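Coenzyme PQQ synthesis protein B (PDB 4Z7R) takes part in the biosynthesis of pyrroloquinoline quinone (PQQ) as a zinc-binding protein of the metallo-beta-lactamase fold. Local coordinates at the interface of chains A and B. Residues are numbered along the deposited sequence; one frame, centred on the assembly and turned at random. Chains: chain A/B, Coenzyme PQQ synthesis protein B.

Contact 1: the interface of chains A and B. Residues chain A 91, 95, 98, 121, 123-124, 163; chain B 98, 101, 123, 126.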
ATOM      1  N   VAL A  91      -0.094 -11.200  -3.037  1.00 11.58           N
ATOM      2  CA  VAL A  91      -0.612  -9.842  -2.897  0.89 12.01           C
ATOM      3  C   VAL A  91       0.471  -8.869  -2.436  0.85 10.95           C
ATOM      4  O   VAL A  91       0.510  -7.720  -2.880  0.88 11.38           O
ATOM      5  CB  VAL A  91      -1.821  -9.808  -1.930  0.88 13.76           C
ATOM      6  CG1 VAL A  91      -1.890  -8.499  -1.163  0.63 14.12           C
ATOM      7  CG2 VAL A  91      -3.096 -10.024  -2.710  0.97 14.29           C
ATOM      8  N   ALA A  95       0.316  -5.905  -5.247  1.00 11.89           N
ATOM      9  CA  ALA A  95      -0.636  -4.852  -4.877  0.94 11.12           C
ATOM     10  C   ALA A  95      -0.118  -3.454  -5.213  0.66 10.40           C
ATOM     11  O   ALA A  95      -0.898  -2.558  -5.539  1.00  9.03           O
ATOM     12  CB  ALA A  95      -0.980  -4.940  -3.396  0.87 11.70           C
ATOM     13  N   LEU A  98      -1.060  -1.136  -8.398  1.00 10.63           N
ATOM     14  CA  LEU A  98      -2.216  -0.243  -8.414  0.94 10.83           C
ATOM     15  C   LEU A  98      -1.826   1.210  -8.145  0.84 10.61           C
ATOM     16  O   LEU A  98      -2.571   2.132  -8.476  0.91 10.86           O
ATOM     17  CB  LEU A  98      -3.253  -0.699  -7.384  1.00 11.40           C
ATOM     18  CG  LEU A  98      -3.862  -2.083  -7.607  0.96 11.63           C
ATOM     19  CD1 LEU A  98      -4.883  -2.408  -6.521  0.99 11.68           C
ATOM     20  CD2 LEU A  98      -4.497  -2.169  -8.985  0.86 12.23           C
ATOM     21  N   ASN A 121      -7.225  -9.762 -13.604  0.90 17.38           N
ATOM     22  CA  ASN A 121      -7.876  -8.844 -12.677  0.99 17.23           C
ATOM     23  C   ASN A 121      -7.980  -7.459 -13.307  1.00 17.61           C
ATOM     24  O   ASN A 121      -6.978  -6.766 -13.472  0.81 17.76           O
ATOM     25  CB  ASN A 121      -7.108  -8.758 -11.356  1.00 16.17           C
ATOM     26  CG  ASN A 121      -7.208 -10.026 -10.533  0.72 15.36           C
ATOM     27  OD1 ASN A 121      -8.113 -10.176  -9.713  1.00 14.53           O
ATOM     28  ND2 ASN A 121      -6.270 -10.945 -10.740  0.78 15.57           N
ATOM     29  N   VAL A 123      -8.925  -4.735 -12.208  1.00 16.71           N
ATOM     30  CA  VAL A 123      -8.513  -3.627 -11.353  0.73 16.38           C
ATOM     31  C   VAL A 123      -7.095  -3.156 -11.710  0.90 15.93           C
ATOM     32  O   VAL A 123      -6.756  -1.987 -11.523  1.00 16.02           O
ATOM     33  CB  VAL A 123      -8.585  -4.009  -9.854  0.61 16.48           C
ATOM     34  CG1 VAL A 123      -7.515  -5.041  -9.495  0.99 16.07           C
ATOM     35  CG2 VAL A 123      -8.468  -2.769  -8.976  0.71 16.78           C
ATOM     36  N   PHE A 124      -6.282  -4.060 -12.252  1.00 15.64           N
ATOM     37  CA  PHE A 124      -4.926  -3.723 -12.680  1.00 15.21           C
ATOM     38  C   PHE A 124      -4.875  -3.031 -14.046  0.80 15.48           C
ATOM     39  O   PHE A 124      -3.792  -2.719 -14.543  1.00 16.19           O
ATOM     40  CB  PHE A 124      -4.047  -4.980 -12.704  1.00 15.05           C
ATOM     41  CG  PHE A 124      -3.707  -5.504 -11.337  1.00 15.23           C
ATOM     42  CD1 PHE A 124      -2.720  -4.898 -10.574  0.91 15.55           C
ATOM     43  CD2 PHE A 124      -4.374  -6.600 -10.814  0.78 15.96           C
ATOM     44  CE1 PHE A 124      -2.408  -5.374  -9.312  1.00 15.46           C
ATOM     45  CE2 PHE A 124      -4.067  -7.081  -9.554  0.95 15.90           C
ATOM     46  CZ  PHE A 124      -3.082  -6.466  -8.801  0.71 15.60           C
ATOM     47  N   TRP A 163      -4.667 -16.343  -2.777  0.86 15.92           N
ATOM     48  CA  TRP A 163      -5.900 -16.020  -3.493  1.00 15.23           C
ATOM     49  C   TRP A 163      -6.120 -16.906  -4.719  0.75 16.21           C
ATOM     50  O   TRP A 163      -7.105 -16.741  -5.437  0.75 16.63           O
ATOM     51  CB  TRP A 163      -5.927 -14.537  -3.897  1.00 15.07           C
ATOM     52  CG  TRP A 163      -4.785 -14.063  -4.754  0.89 15.84           C
ATOM     53  CD1 TRP A 163      -3.537 -13.700  -4.331  1.00 16.17           C
ATOM     54  CD2 TRP A 163      -4.800 -13.861  -6.174  1.00 16.15           C
ATOM     55  NE1 TRP A 163      -2.771 -13.304  -5.401  1.00 16.39           N
ATOM     56  CE2 TRP A 163      -3.522 -13.391  -6.544  0.83 16.42           C
ATOM     57  CE3 TRP A 163      -5.766 -14.040  -7.170  0.85 16.82           C
ATOM     58  CZ2 TRP A 163      -3.186 -13.100  -7.865  1.00 16.74           C
ATOM     59  CZ3 TRP A 163      -5.432 -13.746  -8.482  0.75 17.35           C
ATOM     60  CH2 TRP A 163      -4.152 -13.285  -8.818  0.80 17.27           C
TER
ATOM     61  N   LEU B  98      -6.810  -5.039  -0.070  1.00  9.42           N
ATOM     62  CA  LEU B  98      -5.806  -6.091  -0.196  1.00  8.77           C
ATOM     63  C   LEU B  98      -4.900  -6.180   1.033  1.00  9.61           C
ATOM     64  O   LEU B  98      -4.269  -7.207   1.269  0.85  9.72           O
ATOM     65  CB  LEU B  98      -4.959  -5.873  -1.454  0.95  9.25           C
ATOM     66  CG  LEU B  98      -5.698  -5.930  -2.790  0.84 10.26           C
ATOM     67  CD1 LEU B  98      -4.725  -5.716  -3.949  0.96 11.05           C
ATOM     68  CD2 LEU B  98      -6.441  -7.256  -2.926  1.00 10.12           C
ATOM     69  N   ARG B 101      -6.302  -8.443   4.946  1.00 12.68           N
ATOM     70  CA  ARG B 101      -6.516  -9.808   4.466  0.94 12.11           C
ATOM     71  C   ARG B 101      -6.221 -10.934   5.457  1.00 11.73           C
ATOM     72  O   ARG B 101      -6.689 -12.057   5.273  0.60 11.67           O
ATOM     73  CB  ARG B 101      -5.668 -10.033   3.209  1.00 11.46           C
ATOM     74  CG  ARG B 101      -4.166  -9.913   3.440  0.73 11.14           C
ATOM     75  CD  ARG B 101      -3.379 -10.137   2.150  1.00  9.91           C
ATOM     76  NE  ARG B 101      -1.939 -10.103   2.382  0.67  9.91           N
ATOM     77  CZ  ARG B 101      -1.200  -8.998   2.344  0.71  9.30           C
ATOM     78  NH1 ARG B 101       0.103  -9.066   2.577  0.73 10.10           N
ATOM     79  NH2 ARG B 101      -1.762  -7.823   2.083  0.77  8.72           N
ATOM     80  N   VAL B 123      -8.209 -11.350  -6.974  1.00 16.01           N
ATOM     81  CA  VAL B 123      -7.163 -10.914  -6.052  1.00 16.03           C
ATOM     82  C   VAL B 123      -7.763 -10.395  -4.735  0.86 15.41           C
ATOM     83  O   VAL B 123      -7.128 -10.468  -3.682  1.00 14.66           O
ATOM     84  CB  VAL B 123      -6.256  -9.834  -6.694  0.90 16.91           C
ATOM     85  CG1 VAL B 123      -7.005  -8.520  -6.881  1.00 16.87           C
ATOM     86  CG2 VAL B 123      -4.996  -9.634  -5.864  0.76 17.31           C
ATOM     87  N   VAL B 126      -8.543 -12.364  -1.080  1.00 15.08           N
ATOM     88  CA  VAL B 126      -7.722 -12.382   0.126  0.92 15.31           C
ATOM     89  C   VAL B 126      -8.559 -11.974   1.340  0.96 15.53           C
ATOM     90  O   VAL B 126      -8.206 -12.277   2.480  1.00 15.96           O
ATOM     91  CB  VAL B 126      -6.494 -11.461  -0.002  1.00 15.04           C
ATOM     92  CG1 VAL B 126      -5.581 -11.949  -1.120  1.00 15.04           C
ATOM     93  CG2 VAL B 126      -6.925 -10.019  -0.234  0.78 15.14           C
TER
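Helix 91-94 and the 3-10 helices 95-98, 122-126 and 162-164 of chain A, with A:Asn121 just before the third of these, meet 3-10 helices 95-98 and 122-126 of chain B and the loop residue B:Arg101. Most of the contact is apolar. A:Val91 sits in the middle and spreads its two methyls over different partners. CG2 touches B:Val126 CG1 at 3.5 Å and also packs on the CG2 methyl of B:Val123, whose side chain it crosses at about a right angle. CG1, the other branch, lies against B:Leu98 and over one face of the B:Arg101 guanidinium, off toward its rim, 3.3 Å from NH2. The arginine CG stands between its backbone N and carbonyl carbon (chi1 62°), and the chain then runs extended to NE, which brings the guanidinium tip to tip with A:Val91. NH2 donates to the backbone O of B:Leu98 at 2.7 Å, nearly in the guanidinium plane. The bond probably helps fix the rotation of the flat group, with one face turned to the valine.

A:Trp163 lays one face of its indole over B:Val123, with CA offset toward the rim of the ring and 3.6 Å from CE3. The A:Trp163 and B:Val126 side chains lie side by side, pointing the same way, with CB of the tryptophan 3.8 Å from CG1 of the valine. Near the start of 3-10 helix 122-126 of chain B, B:Val123 N donates to the side-chain amide oxygen OD1 of A:Asn121 at 3.0 Å. This bond is fairly straight, 165° at the hydrogen, but the donor is tilted from the carbonyl plane. It gives a polar link across a mainly apolar patch. A:Phe124 lies near B:Val123 CG1. Farther along, A:Ala95 CB packs on B:Leu98 CD1 at 3.9 Å, and the two Leu98 side chains cross near a right angle. The patch, with its symmetric twin, forms a mainly apolar part of the two-fold interface, which probably helps hold the copies together.

Contact 2: the interface of chains A and B. Residues chain A 64, 99-102, 104; chain B 12, 16-18.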
ATOM      1  N   ILE A  64       8.856   4.486  -1.883  1.00 10.00           N
ATOM      2  CA  ILE A  64       9.360   5.482  -2.816  0.95 10.68           C
ATOM      3  C   ILE A  64       9.718   6.761  -2.056  0.92 10.98           C
ATOM      4  O   ILE A  64      10.777   7.341  -2.282  1.00 10.88           O
ATOM      5  CB  ILE A  64       8.336   5.775  -3.931  1.00 10.81           C
ATOM      6  CG1 ILE A  64       8.242   4.573  -4.873  1.00 11.10           C
ATOM      7  CG2 ILE A  64       8.715   7.028  -4.704  1.00 10.91           C
ATOM      8  CD1 ILE A  64       7.169   4.696  -5.936  0.88 11.25           C
ATOM      9  N   THR A  99      -0.659   1.402  -7.537  0.93 10.19           N
ATOM     10  CA  THR A  99      -0.139   2.734  -7.245  1.00  9.78           C
ATOM     11  C   THR A  99       0.569   3.329  -8.467  0.49  9.96           C
ATOM     12  O   THR A  99       0.582   4.545  -8.666  0.92 10.16           O
ATOM     13  CB  THR A  99       0.823   2.683  -6.030  1.00 11.26           C
ATOM     14  OG1 THR A  99       0.058   2.630  -4.822  0.90 11.72           O
ATOM     15  CG2 THR A  99       1.746   3.894  -5.980  1.00 11.16           C
ATOM     16  N   LEU A 100       1.121   2.462  -9.308  1.00 10.02           N
ATOM     17  CA  LEU A 100       1.918   2.906 -10.452  0.72 11.47           C
ATOM     18  C   LEU A 100       1.050   3.205 -11.675  0.88 12.31           C
ATOM     19  O   LEU A 100       1.291   2.676 -12.762  0.79 12.81           O
ATOM     20  CB  LEU A 100       2.968   1.848 -10.798  1.00 11.86           C
ATOM     21  CG  LEU A 100       3.847   1.409  -9.625  0.62 11.70           C
ATOM     22  CD1 LEU A 100       4.788   0.290 -10.034  0.84 11.98           C
ATOM     23  CD2 LEU A 100       4.622   2.594  -9.061  1.00 11.22           C
ATOM     24  N   ARG A 101       0.049   4.064 -11.498  0.67 12.42           N
ATOM     25  CA  ARG A 101      -1.036   4.173 -12.471  0.68 12.69           C
ATOM     26  C   ARG A 101      -1.142   5.498 -13.235  0.85 12.62           C
ATOM     27  O   ARG A 101      -1.784   5.554 -14.283  0.84 12.95           O
ATOM     28  CB  ARG A 101      -2.368   3.912 -11.767  1.00 13.31           C
ATOM     29  CG  ARG A 101      -2.696   4.913 -10.674  1.00 12.94           C
ATOM     30  CD  ARG A 101      -4.038   4.607 -10.021  1.00 12.14           C
ATOM     31  NE  ARG A 101      -4.403   5.615  -9.027  0.82 11.75           N
ATOM     32  CZ  ARG A 101      -4.063   5.560  -7.743  0.92 11.30           C
ATOM     33  NH1 ARG A 101      -4.434   6.528  -6.918  0.85 11.19           N
ATOM     34  NH2 ARG A 101      -3.357   4.536  -7.282  0.81 10.99           N
ATOM     35  N   GLU A 102      -0.528   6.560 -12.722  0.94 12.40           N
ATOM     36  CA  GLU A 102      -0.778   7.897 -13.265  0.85 13.08           C
ATOM     37  C   GLU A 102      -0.018   8.202 -14.554  0.67 12.96           C
ATOM     38  O   GLU A 102       0.775   9.143 -14.608  0.92 12.97           O
ATOM     39  CB  GLU A 102      -0.453   8.964 -12.219  0.76 13.60           C
ATOM     40  CG  GLU A 102      -1.433   9.001 -11.052  0.83 14.11           C
ATOM     41  CD  GLU A 102      -1.056   8.049  -9.937  0.77 14.52           C
ATOM     42  OE1 GLU A 102      -0.134   7.228 -10.133  0.85 15.38           O
ATOM     43  OE2 GLU A 102      -1.691   8.115  -8.862  0.74 14.17           O
ATOM     44  N   GLN A 104       2.406   6.852 -16.113  1.00 13.30           N
ATOM     45  CA  GLN A 104       3.852   6.670 -16.169  1.00 13.68           C
ATOM     46  C   GLN A 104       4.241   5.459 -17.012  0.85 13.92           C
ATOM     47  O   GLN A 104       3.849   4.333 -16.711  0.83 13.91           O
ATOM     48  CB  GLN A 104       4.432   6.525 -14.766  0.98 13.71           C
ATOM     49  CG  GLN A 104       5.947   6.574 -14.734  1.00 13.66           C
ATOM     50  CD  GLN A 104       6.472   7.947 -15.094  0.67 13.28           C
ATOM     51  OE1 GLN A 104       5.810   8.953 -14.853  0.82 13.13           O
ATOM     52  NE2 GLN A 104       7.664   7.994 -15.676  1.00 13.04           N
TER
ATOM     53  N   GLY B  12      -3.259   9.693  -5.673  0.95 13.39           N
ATOM     54  CA  GLY B  12      -1.846   9.950  -5.883  0.92 13.15           C
ATOM     55  C   GLY B  12      -1.135  10.351  -4.605  0.85 12.73           C
ATOM     56  O   GLY B  12       0.072  10.143  -4.464  1.00 12.57           O
ATOM     57  N   GLN B  16       2.966  12.853  -5.159  1.00 10.89           N
ATOM     58  CA  GLN B  16       2.585  11.761  -6.042  0.93 10.56           C
ATOM     59  C   GLN B  16       3.863  11.160  -6.613  0.67 10.68           C
ATOM     60  O   GLN B  16       4.791  11.891  -6.964  0.95 11.35           O
ATOM     61  CB  GLN B  16       1.651  12.257  -7.150  0.99 10.22           C
ATOM     62  CG  GLN B  16       1.236  11.202  -8.156  1.00  9.45           C
ATOM     63  CD  GLN B  16       0.187  11.715  -9.122  0.67 10.03           C
ATOM     64  OE1 GLN B  16      -0.882  12.167  -8.711  0.82 10.55           O
ATOM     65  NE2 GLN B  16       0.488  11.648 -10.409  0.68  9.74           N
ATOM     66  N   TRP B  17       3.903   9.834  -6.708  1.00 10.62           N
ATOM     67  CA  TRP B  17       5.152   9.108  -6.929  0.85 10.33           C
ATOM     68  C   TRP B  17       5.897   9.516  -8.199  0.68 11.29           C
ATOM     69  O   TRP B  17       7.120   9.394  -8.259  0.93 11.61           O
ATOM     70  CB  TRP B  17       4.892   7.600  -6.960  1.00  9.38           C
ATOM     71  CG  TRP B  17       4.217   7.128  -8.204  0.85  8.45           C
ATOM     72  CD1 TRP B  17       2.896   7.252  -8.524  0.79  8.55           C
ATOM     73  CD2 TRP B  17       4.836   6.454  -9.305  0.79  8.12           C
ATOM     74  NE1 TRP B  17       2.654   6.696  -9.758  0.95  8.42           N
ATOM     75  CE2 TRP B  17       3.829   6.196 -10.256  0.74  8.22           C
ATOM     76  CE3 TRP B  17       6.145   6.042  -9.579  0.91  7.63           C
ATOM     77  CZ2 TRP B  17       4.089   5.545 -11.457  0.85  7.90           C
ATOM     78  CZ3 TRP B  17       6.401   5.396 -10.773  0.84  7.85           C
ATOM     79  CH2 TRP B  17       5.377   5.151 -11.696  0.82  7.95           C
ATOM     80  N   ASN B  18       5.172   9.990  -9.211  1.00 11.95           N
ATOM     81  CA  ASN B  18       5.817  10.410 -10.456  0.96 12.80           C
ATOM     82  C   ASN B  18       5.625  11.895 -10.747  0.78 13.18           C
ATOM     83  O   ASN B  18       5.691  12.324 -11.899  0.91 13.77           O
ATOM     84  CB  ASN B  18       5.300   9.583 -11.641  1.00 13.09           C
ATOM     85  CG  ASN B  18       3.845   9.870 -11.971  0.98 13.56           C
ATOM     86  OD1 ASN B  18       3.067  10.279 -11.110  0.96 13.87           O
ATOM     87  ND2 ASN B  18       3.473   9.662 -13.230  0.97 14.02           N
TER
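B:Trp17 is inserted between residues of chain A and has 112 Å² of its surface buried by that chain. Its indole N-H donates from NE1 to the carboxylate oxygen OE1 of A:Glu102 at 2.9 Å. The acceptor lies in the indole plane and is met on its syn side, although the donor stands 35° out of the carboxylate plane. The indole is sandwiched. A:Leu100 CD2 lies over one face, 3.6 Å from the centroid of the six-membered ring, in a CH-pi contact. B:Asn18 CB covers the other face, and on that side A:Gln104 comes over the rim near CZ2 and CH2, with CG 3.4 Å from CH2. A:Ile64 CD1 touches the tryptophan at CB, near the root of the side chain.

B:Asn18 adds a second polar grip. Its amide nitrogen ND2 donates to A:Gln104 OE1 at 2.9 Å, on a lone pair and in the carbonyl plane. The same ND2 also donates to the backbone O of A:Glu102 at 3.1 Å, but from above that carbonyl plane. One amide thus ties two chain A residues together. The A:Gln104 chain bends at chi2 (68°), which carries its amide past that of B:Asn18 with the two planes almost perpendicular. B:Gln16 meets A:Glu102 tip to tip, with NE2 3.3 Å from the CG methylene and the amide and carboxylate planes roughly stacked.

Behind these contacts, B:Gln16 NE2 donates to B:Asn18 OD1 at 3.0 Å in a nearly straight bond, 171° at the hydrogen. This helps fix the rotation of the asparagine amide. In chain A, A:Arg101 NE forms a long salt bridge with A:Glu102 OE2 at 3.7 Å. OE2 lies over a face of the guanidinium, whose charge may help steady the carboxylate.

In the fold, chain B supplies a loop shortly before the zinc-site cysteines B:Cys19, B:Cys21 and B:Cys24. It packs on the chain A loop between 3-10 helix 95-98 and strand 106-110, and on helix 60-66.

The centres of the C-alpha atoms of contact 1 and contact 2 are about 17 Å apart. Both belong to one two-fold interface, so each is repeated with the chains exchanged. The segment around residues 95-104 joins them. Leu98 works in contact 1, and Thr99 follows directly in contact 2. Arg101 touches across in contact 1, and in contact 2 backs A:Glu102 from the same chain. Contact 1 is mainly apolar, while contact 2 adds side-chain hydrogen bonds beside a zinc site. The structure alone does not show that the dimer exists in the cell, though the two-fold interface is consistent with one.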